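Local coordinates for metallo-beta-lactamase family protein (Staphylococcus aureus, PDB 3R2U) that binds an iron(III) ion in a metallo-beta-lactamase fold and probably acts in sulfur metabolism like related persulfide dioxygenases, at residues M51-P55 against E78-H82; I73-E78 against L96-V102; F121-N125 against K136-T140; I89-A93 against Y112-P116. All blocks are in the same frame, centred on the assembly; numbering follows the deposited sequence.

Interaction 1: M51-P55 against E78-H82; sequences MIIDP and ETHIH. With FE (Fe (III) ion), chain E.
Asp54, just past the end of a beta strand, collects three hydrogen bonds from the loop 78-82 and illustrates how a second-shell carboxylate can order a metal site. Two of the bonds converge on OD1. The backbone N of Thr79 meets Asp54 OD1 at 2.8 Å on the syn side, slightly out of the carboxylate plane. His82 NE2 reaches the same OD1 at 3.1 Å from above that plane, although OD1 lies in the plane of the imidazole, because ring and carboxylate stand 86° apart. OD2 uses its syn lone pair for the Thr79 hydroxyl, with OG1 and OD2 2.9 Å apart. That hydroxyl, set between backbone N and carbonyl carbon (chi1 61°), in turn accepts from His80 ND1 at 2.8 Å, which fixes the rotation of the His80 ring.

Metal coordination follows: His80 NE2 binds the iron at 2.4 Å, and three waters, His143 and Asp169 complete the site. One of these waters sits 2.6 Å from His82 ND1. His80 and His82 are the histidine pair of the superfamily's HxHxD signature, yet here His80 alone of the two holds the metal. A further water joins Pro55 O to Glu78 OE1, whose carboxylate also bonds Ser87 and Tyr112.

Strand 49-53 runs between strands 37-44 and 72-77, and Tyr62 of helix 60-69 packs against Ile52 and Pro55.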
loop_
_atom_site.group_PDB
_atom_site.type_symbol
_atom_site.label_atom_id
_atom_site.label_comp_id
_atom_site.label_asym_id
_atom_site.label_seq_id
_atom_site.Cartn_x
_atom_site.Cartn_y
_atom_site.Cartn_z
ATOM N N MET A 51 -27.925 0.447 2.768
ATOM C CA MET A 51 -28.195 0.392 1.347
ATOM C C MET A 51 -27.141 1.096 0.511
ATOM O O MET A 51 -26.679 2.180 0.880
ATOM C CB MET A 51 -29.534 1.078 1.041
ATOM C CG MET A 51 -29.825 1.186 -0.465
ATOM S SD MET A 51 -31.312 2.089 -0.903
ATOM C CE MET A 51 -32.572 0.819 -0.753
ATOM N N ILE A 52 -26.770 0.482 -0.619
ATOM C CA ILE A 52 -25.881 1.132 -1.589
ATOM C C ILE A 52 -26.748 1.679 -2.720
ATOM O O ILE A 52 -27.558 0.944 -3.291
ATOM C CB ILE A 52 -24.889 0.181 -2.256
ATOM C CG1 ILE A 52 -24.056 -0.598 -1.240
ATOM C CG2 ILE A 52 -23.963 0.977 -3.170
ATOM C CD1 ILE A 52 -23.292 -1.771 -1.868
ATOM N N ILE A 53 -26.563 2.952 -3.061
ATOM C CA ILE A 53 -27.259 3.565 -4.196
ATOM C C ILE A 53 -26.266 3.734 -5.358
ATOM O O ILE A 53 -25.168 4.285 -5.179
ATOM C CB ILE A 53 -27.887 4.900 -3.811
ATOM C CG1 ILE A 53 -28.994 4.639 -2.776
ATOM C CG2 ILE A 53 -28.451 5.587 -5.052
ATOM C CD1 ILE A 53 -29.558 5.859 -2.205
ATOM N N ASP A 54 -26.670 3.255 -6.536
ATOM C CA ASP A 54 -25.863 3.242 -7.746
ATOM C C ASP A 54 -24.491 2.561 -7.567
ATOM O O ASP A 54 -23.460 3.125 -7.881
ATOM C CB ASP A 54 -25.748 4.658 -8.365
ATOM C CG ASP A 54 -27.059 5.121 -9.044
ATOM O OD1 ASP A 54 -27.919 4.246 -9.334
ATOM O OD2 ASP A 54 -27.205 6.351 -9.339
ATOM N N PRO A 55 -24.488 1.312 -7.100
ATOM C CA PRO A 55 -23.218 0.649 -6.894
ATOM C C PRO A 55 -22.432 0.349 -8.149
ATOM O O PRO A 55 -23.007 0.048 -9.183
ATOM C CB PRO A 55 -23.625 -0.683 -6.277
ATOM C CG PRO A 55 -25.024 -0.918 -6.787
ATOM C CD PRO A 55 -25.623 0.440 -6.765
ATOM N N GLU A 78 -30.844 1.390 -7.636
ATOM C CA GLU A 78 -30.259 1.981 -8.768
ATOM C C GLU A 78 -31.231 3.004 -9.363
ATOM O O GLU A 78 -32.405 2.718 -9.524
ATOM C CB GLU A 78 -29.966 0.829 -9.738
ATOM C CG GLU A 78 -29.394 1.211 -11.007
ATOM C CD GLU A 78 -28.729 0.030 -11.689
ATOM O OE1 GLU A 78 -27.619 -0.368 -11.245
ATOM O OE2 GLU A 78 -29.300 -0.455 -12.692
ATOM N N THR A 79 -30.728 4.172 -9.734
ATOM C CA THR A 79 -31.581 5.232 -10.258
ATOM C C THR A 79 -32.107 5.030 -11.686
ATOM O O THR A 79 -33.192 5.517 -12.024
ATOM C CB THR A 79 -30.885 6.594 -10.142
ATOM O OG1 THR A 79 -29.664 6.598 -10.895
ATOM C CG2 THR A 79 -30.550 6.896 -8.642
ATOM N N HIS A 80 -31.338 4.344 -12.524
ATOM C CA HIS A 80 -31.708 4.116 -13.920
ATOM C C HIS A 80 -30.708 3.205 -14.598
ATOM O O HIS A 80 -29.703 2.814 -13.984
ATOM C CB HIS A 80 -31.764 5.461 -14.684
ATOM C CG HIS A 80 -30.453 6.175 -14.791
ATOM N ND1 HIS A 80 -29.817 6.744 -13.707
ATOM C CD2 HIS A 80 -29.692 6.472 -15.871
ATOM C CE1 HIS A 80 -28.696 7.318 -14.112
ATOM N NE2 HIS A 80 -28.604 7.172 -15.422
ATOM N N ILE A 81 -30.978 2.862 -15.856
ATOM C CA ILE A 81 -30.088 2.015 -16.642
ATOM C C ILE A 81 -28.920 2.899 -17.100
ATOM O O ILE A 81 -29.077 3.764 -17.951
ATOM C CB ILE A 81 -30.828 1.376 -17.863
ATOM C CG1 ILE A 81 -32.070 0.599 -17.396
ATOM C CG2 ILE A 81 -29.894 0.489 -18.637
ATOM C CD1 ILE A 81 -32.864 -0.087 -18.530
ATOM N N HIS A 82 -27.751 2.693 -16.501
ATOM C CA HIS A 82 -26.594 3.540 -16.762
ATOM C C HIS A 82 -25.936 3.339 -18.096
ATOM O O HIS A 82 -25.894 2.232 -18.620
ATOM C CB HIS A 82 -25.570 3.380 -15.643
ATOM C CG HIS A 82 -26.099 3.785 -14.316
ATOM N ND1 HIS A 82 -26.363 5.098 -14.001
ATOM C CD2 HIS A 82 -26.444 3.056 -13.227
ATOM C CE1 HIS A 82 -26.830 5.160 -12.766
ATOM N NE2 HIS A 82 -26.897 3.936 -12.280
HETATM FE FE FE E . -27.072 8.079 -16.998
HETATM O O HOH W 1 -25.492 1.297 -10.220
HETATM O O HOH W 2 -27.767 6.433 -18.547
HETATM O O HOH W 3 -25.619 6.631 -15.998
HETATM O O HOH W 4 -25.531 8.735 -18.354
#

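Interaction 2: I73-E78 against L96-V102; sequences ITHAAE and LNANIYV
His75 and Tyr101 project from the same face of a parallel strand pair and come together rim to rim, neither lying over the other. Their planes are only 14° apart, and His75 CD2 approaches Tyr101 OH to 3.6 Å. Both side chains leave with CG beside their own backbone N (chi1 -59° in His75), a shared choice that brings the rings within reach of a common water, 3.1 Å from His75 NE2 and 3.0 Å from Tyr101 OH. At the other nitrogen, His75 ND1 is paired with Thr74 OG1 at 2.6 Å, so the imidazole is fixed from two sides. Ala77, on this face too, rests its CB against the CB of Tyr101.

On the reverse face Ala76 meets Ile100. Ile100 swings CG1 between backbone N and carbonyl carbon (chi1 62°), and CG2 is the branch that meets Ala76 CB, at 4.2 Å. Near the start of strand 72-77, Ile73 CG2 touches Leu96 CD1, at the end of helix 89-96, at 3.8 Å. Nearby, a water spans Ile73 O and Leu96 O.

Four backbone bonds zip the strands in parallel register: Asn99 N to Thr74 O, Ala76 N to Asn99 O, Tyr101 N to Ala76 O and Glu78 N to Tyr101 O. This is the strand pair of a beta-alpha-beta unit: helix 89-96 packs on Ala76 through Ile89 and Val92, while strands 49-53 and 120-122 flank the pair.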
loop_
_atom_site.group_PDB
_atom_site.type_symbol
_atom_site.label_atom_id
_atom_site.label_comp_id
_atom_site.label_asym_id
_atom_site.label_seq_id
_atom_site.Cartn_x
_atom_site.Cartn_y
_atom_site.Cartn_z
ATOM N N ILE A 73 -24.802 -4.555 4.757
ATOM C CA ILE A 73 -25.387 -4.186 3.474
ATOM C C ILE A 73 -26.468 -5.207 3.159
ATOM O O ILE A 73 -26.170 -6.360 2.857
ATOM C CB ILE A 73 -24.335 -4.137 2.363
ATOM C CG1 ILE A 73 -23.280 -3.071 2.700
ATOM C CG2 ILE A 73 -25.000 -3.856 1.005
ATOM C CD1 ILE A 73 -22.106 -3.075 1.796
ATOM N N THR A 74 -27.713 -4.763 3.291
ATOM C CA THR A 74 -28.903 -5.573 3.102
ATOM C C THR A 74 -29.717 -5.103 1.901
ATOM O O THR A 74 -30.643 -5.767 1.487
ATOM C CB THR A 74 -29.804 -5.453 4.343
ATOM O OG1 THR A 74 -29.949 -4.059 4.678
ATOM C CG2 THR A 74 -29.195 -6.207 5.553
ATOM N N HIS A 75 -29.358 -3.951 1.334
ATOM C CA HIS A 75 -30.120 -3.355 0.247
ATOM C C HIS A 75 -29.224 -2.645 -0.761
ATOM O O HIS A 75 -28.115 -2.212 -0.427
ATOM C CB HIS A 75 -31.051 -2.241 0.778
ATOM C CG HIS A 75 -32.061 -2.675 1.805
ATOM N ND1 HIS A 75 -31.723 -3.000 3.102
ATOM C CD2 HIS A 75 -33.415 -2.717 1.751
ATOM C CE1 HIS A 75 -32.821 -3.284 3.784
ATOM N NE2 HIS A 75 -33.861 -3.127 2.985
ATOM N N ALA A 76 -29.736 -2.519 -1.985
ATOM C CA ALA A 76 -29.121 -1.683 -3.020
ATOM C C ALA A 76 -30.217 -1.216 -3.973
ATOM O O ALA A 76 -31.180 -1.925 -4.233
ATOM C CB ALA A 76 -28.022 -2.416 -3.779
ATOM N N ALA A 77 -30.048 -0.023 -4.507
ATOM C CA ALA A 77 -30.997 0.542 -5.419
ATOM C C ALA A 77 -30.210 1.257 -6.492
ATOM O O ALA A 77 -29.070 1.686 -6.284
ATOM C CB ALA A 77 -31.945 1.522 -4.691
ATOM N N GLU A 78 -30.844 1.390 -7.636
ATOM C CA GLU A 78 -30.259 1.981 -8.768
ATOM C C GLU A 78 -31.231 3.004 -9.363
ATOM O O GLU A 78 -32.405 2.718 -9.524
ATOM C CB GLU A 78 -29.966 0.829 -9.738
ATOM C CG GLU A 78 -29.394 1.211 -11.007
ATOM C CD GLU A 78 -28.729 0.030 -11.689
ATOM O OE1 GLU A 78 -27.619 -0.368 -11.245
ATOM O OE2 GLU A 78 -29.300 -0.455 -12.692
ATOM N N LEU A 96 -24.144 -10.728 -2.105
ATOM C CA LEU A 96 -24.516 -10.343 -0.754
ATOM C C LEU A 96 -25.932 -10.791 -0.343
ATOM O O LEU A 96 -26.344 -10.548 0.794
ATOM C CB LEU A 96 -24.368 -8.820 -0.591
ATOM C CG LEU A 96 -23.011 -8.207 -0.940
ATOM C CD1 LEU A 96 -23.002 -6.717 -0.585
ATOM C CD2 LEU A 96 -21.859 -8.917 -0.228
ATOM N N ASN A 97 -26.670 -11.429 -1.256
ATOM C CA ASN A 97 -28.038 -11.858 -0.986
ATOM C C ASN A 97 -28.869 -10.673 -0.463
ATOM O O ASN A 97 -29.705 -10.822 0.411
ATOM C CB ASN A 97 -28.059 -13.023 0.015
ATOM C CG ASN A 97 -29.403 -13.714 0.084
ATOM O OD1 ASN A 97 -30.021 -14.001 -0.937
ATOM N ND2 ASN A 97 -29.845 -14.022 1.295
ATOM N N ALA A 98 -28.619 -9.493 -1.006
ATOM C CA ALA A 98 -29.336 -8.297 -0.592
ATOM C C ALA A 98 -30.592 -8.098 -1.436
ATOM O O ALA A 98 -30.721 -8.651 -2.545
ATOM C CB ALA A 98 -28.427 -7.078 -0.726
ATOM N N ASN A 99 -31.539 -7.343 -0.891
ATOM C CA ASN A 99 -32.713 -6.948 -1.653
ATOM C C ASN A 99 -32.275 -5.836 -2.590
ATOM O O ASN A 99 -31.575 -4.925 -2.161
ATOM C CB ASN A 99 -33.809 -6.445 -0.730
ATOM C CG ASN A 99 -34.456 -7.567 0.058
ATOM O OD1 ASN A 99 -34.446 -7.566 1.269
ATOM N ND2 ASN A 99 -34.967 -8.544 -0.637
ATOM N N ILE A 100 -32.634 -5.925 -3.867
ATOM C CA ILE A 100 -32.297 -4.870 -4.809
ATOM C C ILE A 100 -33.548 -4.249 -5.395
ATOM O O ILE A 100 -34.563 -4.911 -5.571
ATOM C CB ILE A 100 -31.302 -5.320 -5.894
ATOM C CG1 ILE A 100 -31.887 -6.445 -6.756
ATOM C CG2 ILE A 100 -29.988 -5.778 -5.214
ATOM C CD1 ILE A 100 -31.088 -6.674 -8.045
ATOM N N TYR A 101 -33.455 -2.949 -5.656
ATOM C CA TYR A 101 -34.566 -2.136 -6.120
ATOM C C TYR A 101 -34.142 -1.403 -7.368
ATOM O O TYR A 101 -33.150 -0.667 -7.360
ATOM C CB TYR A 101 -34.968 -1.136 -5.016
ATOM C CG TYR A 101 -35.319 -1.851 -3.723
ATOM C CD1 TYR A 101 -34.314 -2.303 -2.871
ATOM C CD2 TYR A 101 -36.639 -2.105 -3.372
ATOM C CE1 TYR A 101 -34.604 -2.974 -1.718
ATOM C CE2 TYR A 101 -36.948 -2.792 -2.199
ATOM C CZ TYR A 101 -35.920 -3.218 -1.378
ATOM O OH TYR A 101 -36.173 -3.903 -0.211
ATOM N N VAL A 102 -34.858 -1.657 -8.459
ATOM C CA VAL A 102 -34.588 -0.998 -9.711
ATOM C C VAL A 102 -35.931 -0.530 -10.277
ATOM O O VAL A 102 -36.992 -1.002 -9.874
ATOM C CB VAL A 102 -33.874 -1.918 -10.718
ATOM C CG1 VAL A 102 -32.548 -2.437 -10.142
ATOM C CG2 VAL A 102 -34.781 -3.052 -11.151
HETATM O O HOH W 5 -27.418 -8.778 2.482
HETATM O O HOH W 6 -36.976 -3.006 2.550
#

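Interaction 3: F121-N125 against K136-T140; sequences FVQHN and KVLHT
The passage from one beta sheet to the other in the metallo-beta-lactamase sandwich is made here, where Val122 and His124, leaving strand 120-122 of the first sheet, meet Val137 and His139 on strand 133-139 of the second. The touching parts run 104° apart, nearly perpendicular, so they join through a few specific bonds and not through a continuous ladder.

Valines face each other on the inner side: Val122 CG2 lies 3.8 Å from Val137 CG2. The other branch of the same residue, Val137 CG1, abuts the carbonyl oxygen of Gln123 at 3.5 Å. Next comes an imidazole used as a substitute for a backbone acceptor. His124 turns CG away from its backbone N (chi1 -176°), which carries ND1 alongside strand 133-139, where it receives the backbone N of His139 at 3.1 Å in a nearly straight bond lying close to the ring plane. Beyond it, His124 CE1 reaches Leu138 CD2 at 4.1 Å, and the two histidines touch through their CB atoms. Asn125, with positive phi, offers its backbone N to Val137 O at 2.7 Å. Lys136 bends at its last two torsions to lie beside Asn125, its NZ making a weak bond to Asn125 O; the main partner of that ammonium is Asp127, in a salt bridge.

Val122 and Val137 both also pack on Ile148 of strand 148-153, the next strand of the second sheet, and the backbone of Val122 pairs with Val102 in strand 99-103 of the first.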
loop_
_atom_site.group_PDB
_atom_site.type_symbol
_atom_site.label_atom_id
_atom_site.label_comp_id
_atom_site.label_asym_id
_atom_site.label_seq_id
_atom_site.Cartn_x
_atom_site.Cartn_y
_atom_site.Cartn_z
ATOM N N PHE A 121 -39.057 -4.352 -8.561
ATOM C CA PHE A 121 -39.260 -3.354 -9.598
ATOM C C PHE A 121 -40.155 -2.309 -8.979
ATOM O O PHE A 121 -41.338 -2.546 -8.772
ATOM C CB PHE A 121 -39.888 -3.988 -10.826
ATOM C CG PHE A 121 -39.001 -4.996 -11.485
ATOM C CD1 PHE A 121 -39.057 -6.330 -11.128
ATOM C CD2 PHE A 121 -38.082 -4.601 -12.438
ATOM C CE1 PHE A 121 -38.226 -7.260 -11.739
ATOM C CE2 PHE A 121 -37.259 -5.526 -13.054
ATOM C CZ PHE A 121 -37.333 -6.846 -12.708
ATOM N N VAL A 122 -39.585 -1.161 -8.656
ATOM C CA VAL A 122 -40.330 -0.130 -7.958
ATOM C C VAL A 122 -40.961 0.894 -8.876
ATOM O O VAL A 122 -40.497 1.131 -9.992
ATOM C CB VAL A 122 -39.444 0.574 -6.888
ATOM C CG1 VAL A 122 -39.007 -0.450 -5.846
ATOM C CG2 VAL A 122 -38.216 1.258 -7.519
ATOM N N GLN A 123 -42.035 1.508 -8.395
ATOM C CA GLN A 123 -42.729 2.525 -9.160
ATOM C C GLN A 123 -42.924 3.787 -8.359
ATOM O O GLN A 123 -42.713 3.810 -7.157
ATOM C CB GLN A 123 -44.055 1.958 -9.627
ATOM C CG GLN A 123 -43.846 0.849 -10.655
ATOM C CD GLN A 123 -45.116 0.317 -11.228
ATOM O OE1 GLN A 123 -46.154 0.304 -10.571
ATOM N NE2 GLN A 123 -45.046 -0.148 -12.467
ATOM N N HIS A 124 -43.343 4.840 -9.045
ATOM C CA HIS A 124 -43.614 6.111 -8.422
ATOM C C HIS A 124 -44.425 5.940 -7.123
ATOM O O HIS A 124 -45.420 5.213 -7.083
ATOM C CB HIS A 124 -44.378 6.995 -9.407
ATOM C CG HIS A 124 -44.628 8.373 -8.901
ATOM N ND1 HIS A 124 -43.619 9.299 -8.759
ATOM C CD2 HIS A 124 -45.770 8.996 -8.528
ATOM C CE1 HIS A 124 -44.126 10.427 -8.294
ATOM N NE2 HIS A 124 -45.427 10.269 -8.143
ATOM N N ASN A 125 -43.984 6.610 -6.066
ATOM C CA ASN A 125 -44.651 6.566 -4.753
ATOM C C ASN A 125 -44.400 5.349 -3.875
ATOM O O ASN A 125 -44.844 5.342 -2.732
ATOM C CB ASN A 125 -46.175 6.810 -4.854
ATOM C CG ASN A 125 -46.558 8.247 -4.583
ATOM O OD1 ASN A 125 -45.719 9.069 -4.244
ATOM N ND2 ASN A 125 -47.834 8.539 -4.683
ATOM N N LYS A 136 -38.646 7.425 -0.553
ATOM C CA LYS A 136 -39.803 7.454 -1.431
ATOM C C LYS A 136 -39.286 7.501 -2.849
ATOM O O LYS A 136 -38.402 8.310 -3.180
ATOM C CB LYS A 136 -40.720 8.637 -1.153
ATOM C CG LYS A 136 -41.958 8.689 -2.100
ATOM C CD LYS A 136 -43.053 9.625 -1.604
ATOM C CE LYS A 136 -43.860 9.019 -0.420
ATOM N NZ LYS A 136 -44.646 7.764 -0.757
ATOM N N VAL A 137 -39.800 6.586 -3.668
ATOM C CA VAL A 137 -39.428 6.505 -5.071
ATOM C C VAL A 137 -40.226 7.550 -5.830
ATOM O O VAL A 137 -41.458 7.630 -5.697
ATOM C CB VAL A 137 -39.733 5.104 -5.665
ATOM C CG1 VAL A 137 -39.452 5.064 -7.185
ATOM C CG2 VAL A 137 -38.906 4.026 -4.943
ATOM N N LEU A 138 -39.525 8.394 -6.569
ATOM C CA LEU A 138 -40.169 9.372 -7.421
ATOM C C LEU A 138 -39.774 9.050 -8.863
ATOM O O LEU A 138 -38.590 8.911 -9.153
ATOM C CB LEU A 138 -39.737 10.788 -7.043
ATOM C CG LEU A 138 -40.044 11.310 -5.620
ATOM C CD1 LEU A 138 -39.504 12.739 -5.438
ATOM C CD2 LEU A 138 -41.520 11.287 -5.302
ATOM N N HIS A 139 -40.750 8.856 -9.753
ATOM C CA HIS A 139 -40.453 8.619 -11.173
ATOM C C HIS A 139 -40.080 9.980 -11.730
ATOM O O HIS A 139 -40.863 10.888 -11.668
ATOM C CB HIS A 139 -41.645 7.975 -11.911
ATOM C CG HIS A 139 -41.376 7.633 -13.348
ATOM N ND1 HIS A 139 -42.341 7.728 -14.327
ATOM C CD2 HIS A 139 -40.245 7.221 -13.978
ATOM C CE1 HIS A 139 -41.830 7.372 -15.496
ATOM N NE2 HIS A 139 -40.551 7.070 -15.315
ATOM N N THR A 140 -38.858 10.121 -12.233
ATOM C CA THR A 140 -38.366 11.405 -12.755
ATOM C C THR A 140 -37.773 11.179 -14.133
ATOM O O THR A 140 -36.566 11.244 -14.312
ATOM C CB THR A 140 -37.298 12.018 -11.791
ATOM O OG1 THR A 140 -36.213 11.096 -11.601
ATOM C CG2 THR A 140 -37.920 12.334 -10.430
#

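Interaction 4: I89-A93 against Y112-P116; sequences IRDVA and YKNMP
Arg90 reaches from helix 89-96, the crossover helix of a beta-alpha-beta unit, to Lys113 and Met115 in the loop 112-116 that follows the unit's second strand. In one of its two conformers the chain runs extended from CB to NE (chi2 179°), an outstretched arm that passes Pro116 and Asn114 on its way to Lys113. CG passes Pro116 CD at 4.0 Å, and CD lies at the same distance from the carbonyl oxygen of Asn114. NE has that oxygen, Asn114 O, 3.5 Å away at the guanidinium edge. Met115, bent at chi2 and chi3, lays its sulfur over one face of the guanidinium, with SD 3.4 Å from Arg90 NH1. At the tip, NH1 donates to Lys113 O at 3.1 Å with an angle of 174° at the hydrogen, almost perfectly in the guanidinium plane, and the same nitrogen also bonds Asn277 O, its stronger partner, outside the loop. In this conformer the side chain grips the loop through its edge and face at once. One turn further along the helix, Ala93 CB presses on Pro116 CG at 3.5 Å.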
loop_
_atom_site.group_PDB
_atom_site.type_symbol
_atom_site.label_atom_id
_atom_site.label_comp_id
_atom_site.label_asym_id
_atom_site.label_seq_id
_atom_site.Cartn_x
_atom_site.Cartn_y
_atom_site.Cartn_z
ATOM N N ILE A 89 -25.320 -3.732 -9.379
ATOM C CA ILE A 89 -26.564 -4.100 -8.681
ATOM C C ILE A 89 -26.851 -5.604 -8.679
ATOM O O ILE A 89 -27.306 -6.138 -7.664
ATOM C CB ILE A 89 -27.809 -3.290 -9.170
ATOM C CG1 ILE A 89 -28.940 -3.332 -8.131
ATOM C CG2 ILE A 89 -28.328 -3.805 -10.504
ATOM C CD1 ILE A 89 -28.971 -2.202 -7.206
ATOM N N ARG A 90 -26.608 -6.281 -9.797
ATOM C CA ARG A 90 -26.809 -7.716 -9.853
ATOM C C ARG A 90 -25.781 -8.422 -8.955
ATOM O O ARG A 90 -26.092 -9.424 -8.316
ATOM C CB ARG A 90 -26.728 -8.226 -11.293
ATOM C CG ARG A 90 -27.907 -7.775 -12.189
ATOM C CD ARG A 90 -27.721 -8.304 -13.598
ATOM N NE ARG A 90 -28.734 -7.819 -14.534
ATOM C CZ ARG A 90 -28.731 -6.612 -15.101
ATOM N NH1 ARG A 90 -29.692 -6.285 -15.949
ATOM N NH2 ARG A 90 -27.783 -5.727 -14.817
ATOM N N ASP A 91 -24.560 -7.894 -8.906
ATOM C CA ASP A 91 -23.507 -8.459 -8.044
ATOM C C ASP A 91 -23.941 -8.356 -6.580
ATOM O O ASP A 91 -23.685 -9.271 -5.780
ATOM C CB ASP A 91 -22.153 -7.740 -8.228
ATOM C CG ASP A 91 -21.437 -8.120 -9.525
ATOM O OD1 ASP A 91 -22.032 -8.006 -10.634
ATOM O OD2 ASP A 91 -20.233 -8.511 -9.418
ATOM N N VAL A 92 -24.592 -7.245 -6.228
ATOM C CA VAL A 92 -25.068 -7.063 -4.853
ATOM C C VAL A 92 -26.094 -8.147 -4.474
ATOM O O VAL A 92 -25.987 -8.772 -3.429
ATOM C CB VAL A 92 -25.680 -5.671 -4.628
ATOM C CG1 VAL A 92 -26.418 -5.613 -3.280
ATOM C CG2 VAL A 92 -24.600 -4.623 -4.714
ATOM N N ALA A 93 -27.072 -8.364 -5.345
ATOM C CA ALA A 93 -28.116 -9.346 -5.129
ATOM C C ALA A 93 -27.531 -10.758 -5.029
ATOM O O ALA A 93 -27.900 -11.540 -4.151
ATOM C CB ALA A 93 -29.144 -9.280 -6.294
ATOM N N TYR A 112 -35.230 -3.413 -17.529
ATOM C CA TYR A 112 -34.204 -4.349 -17.081
ATOM C C TYR A 112 -34.561 -5.791 -17.453
ATOM O O TYR A 112 -35.715 -6.196 -17.345
ATOM C CB TYR A 112 -34.065 -4.285 -15.564
ATOM C CG TYR A 112 -33.431 -3.048 -15.006
ATOM C CD1 TYR A 112 -34.182 -1.917 -14.714
ATOM C CD2 TYR A 112 -32.089 -3.035 -14.705
ATOM C CE1 TYR A 112 -33.592 -0.787 -14.173
ATOM C CE2 TYR A 112 -31.489 -1.921 -14.168
ATOM C CZ TYR A 112 -32.236 -0.790 -13.902
ATOM O OH TYR A 112 -31.620 0.311 -13.344
ATOM N N LYS A 113 -33.563 -6.558 -17.874
ATOM C CA LYS A 113 -33.755 -7.964 -18.222
ATOM C C LYS A 113 -32.781 -8.820 -17.415
ATOM O O LYS A 113 -31.853 -8.296 -16.795
ATOM C CB LYS A 113 -33.497 -8.200 -19.711
ATOM C CG LYS A 113 -34.279 -7.279 -20.669
ATOM C CD LYS A 113 -35.781 -7.550 -20.666
ATOM C CE LYS A 113 -36.511 -6.474 -21.472
ATOM N NZ LYS A 113 -37.955 -6.760 -21.607
ATOM N N ASN A 114 -33.022 -10.130 -17.406
ATOM C CA ASN A 114 -32.130 -11.087 -16.762
ATOM C C ASN A 114 -31.819 -10.708 -15.325
ATOM O O ASN A 114 -30.661 -10.743 -14.918
ATOM C CB ASN A 114 -30.810 -11.177 -17.568
ATOM C CG ASN A 114 -31.031 -11.594 -19.012
ATOM O OD1 ASN A 114 -31.968 -12.320 -19.315
ATOM N ND2 ASN A 114 -30.150 -11.158 -19.906
ATOM N N MET A 115 -32.830 -10.296 -14.570
ATOM C CA MET A 115 -32.611 -9.851 -13.202
ATOM C C MET A 115 -32.668 -11.010 -12.236
ATOM O O MET A 115 -33.367 -11.965 -12.469
ATOM C CB MET A 115 -33.641 -8.800 -12.787
ATOM C CG MET A 115 -33.518 -7.481 -13.526
ATOM S SD MET A 115 -31.887 -6.768 -13.402
ATOM C CE MET A 115 -31.878 -6.247 -11.667
ATOM N N PRO A 116 -31.922 -10.916 -11.130
ATOM C CA PRO A 116 -31.951 -12.004 -10.167
ATOM C C PRO A 116 -33.325 -12.158 -9.542
ATOM O O PRO A 116 -34.132 -11.217 -9.536
ATOM C CB PRO A 116 -30.895 -11.614 -9.116
ATOM C CG PRO A 116 -30.493 -10.250 -9.393
ATOM C CD PRO A 116 -30.979 -9.856 -10.766
#

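Interactions 1 and 2 share neighbouring strands of one sheet: Ile52 O takes the backbone N of Ala77, and Asp54 N bonds Ala77 O, both at 2.9 Å. They share Glu78, whose OE2 meets Tyr112 OH of interaction 4 at 2.5 Å, tying the loop 112-116 to the root of the metal-binding loop. Helix 89-96 of interaction 4 lies on the strands of interaction 2, where Ile89 CD1 touches Ala76 CB at 3.6 Å. Val102 O to Val122 N, 2.9 Å, carries the sheet on to interaction 3. Interaction 1 alone holds an iron ligand; the side chains of Tyr112 and His139 stay about 10 and 14 Å from the metal.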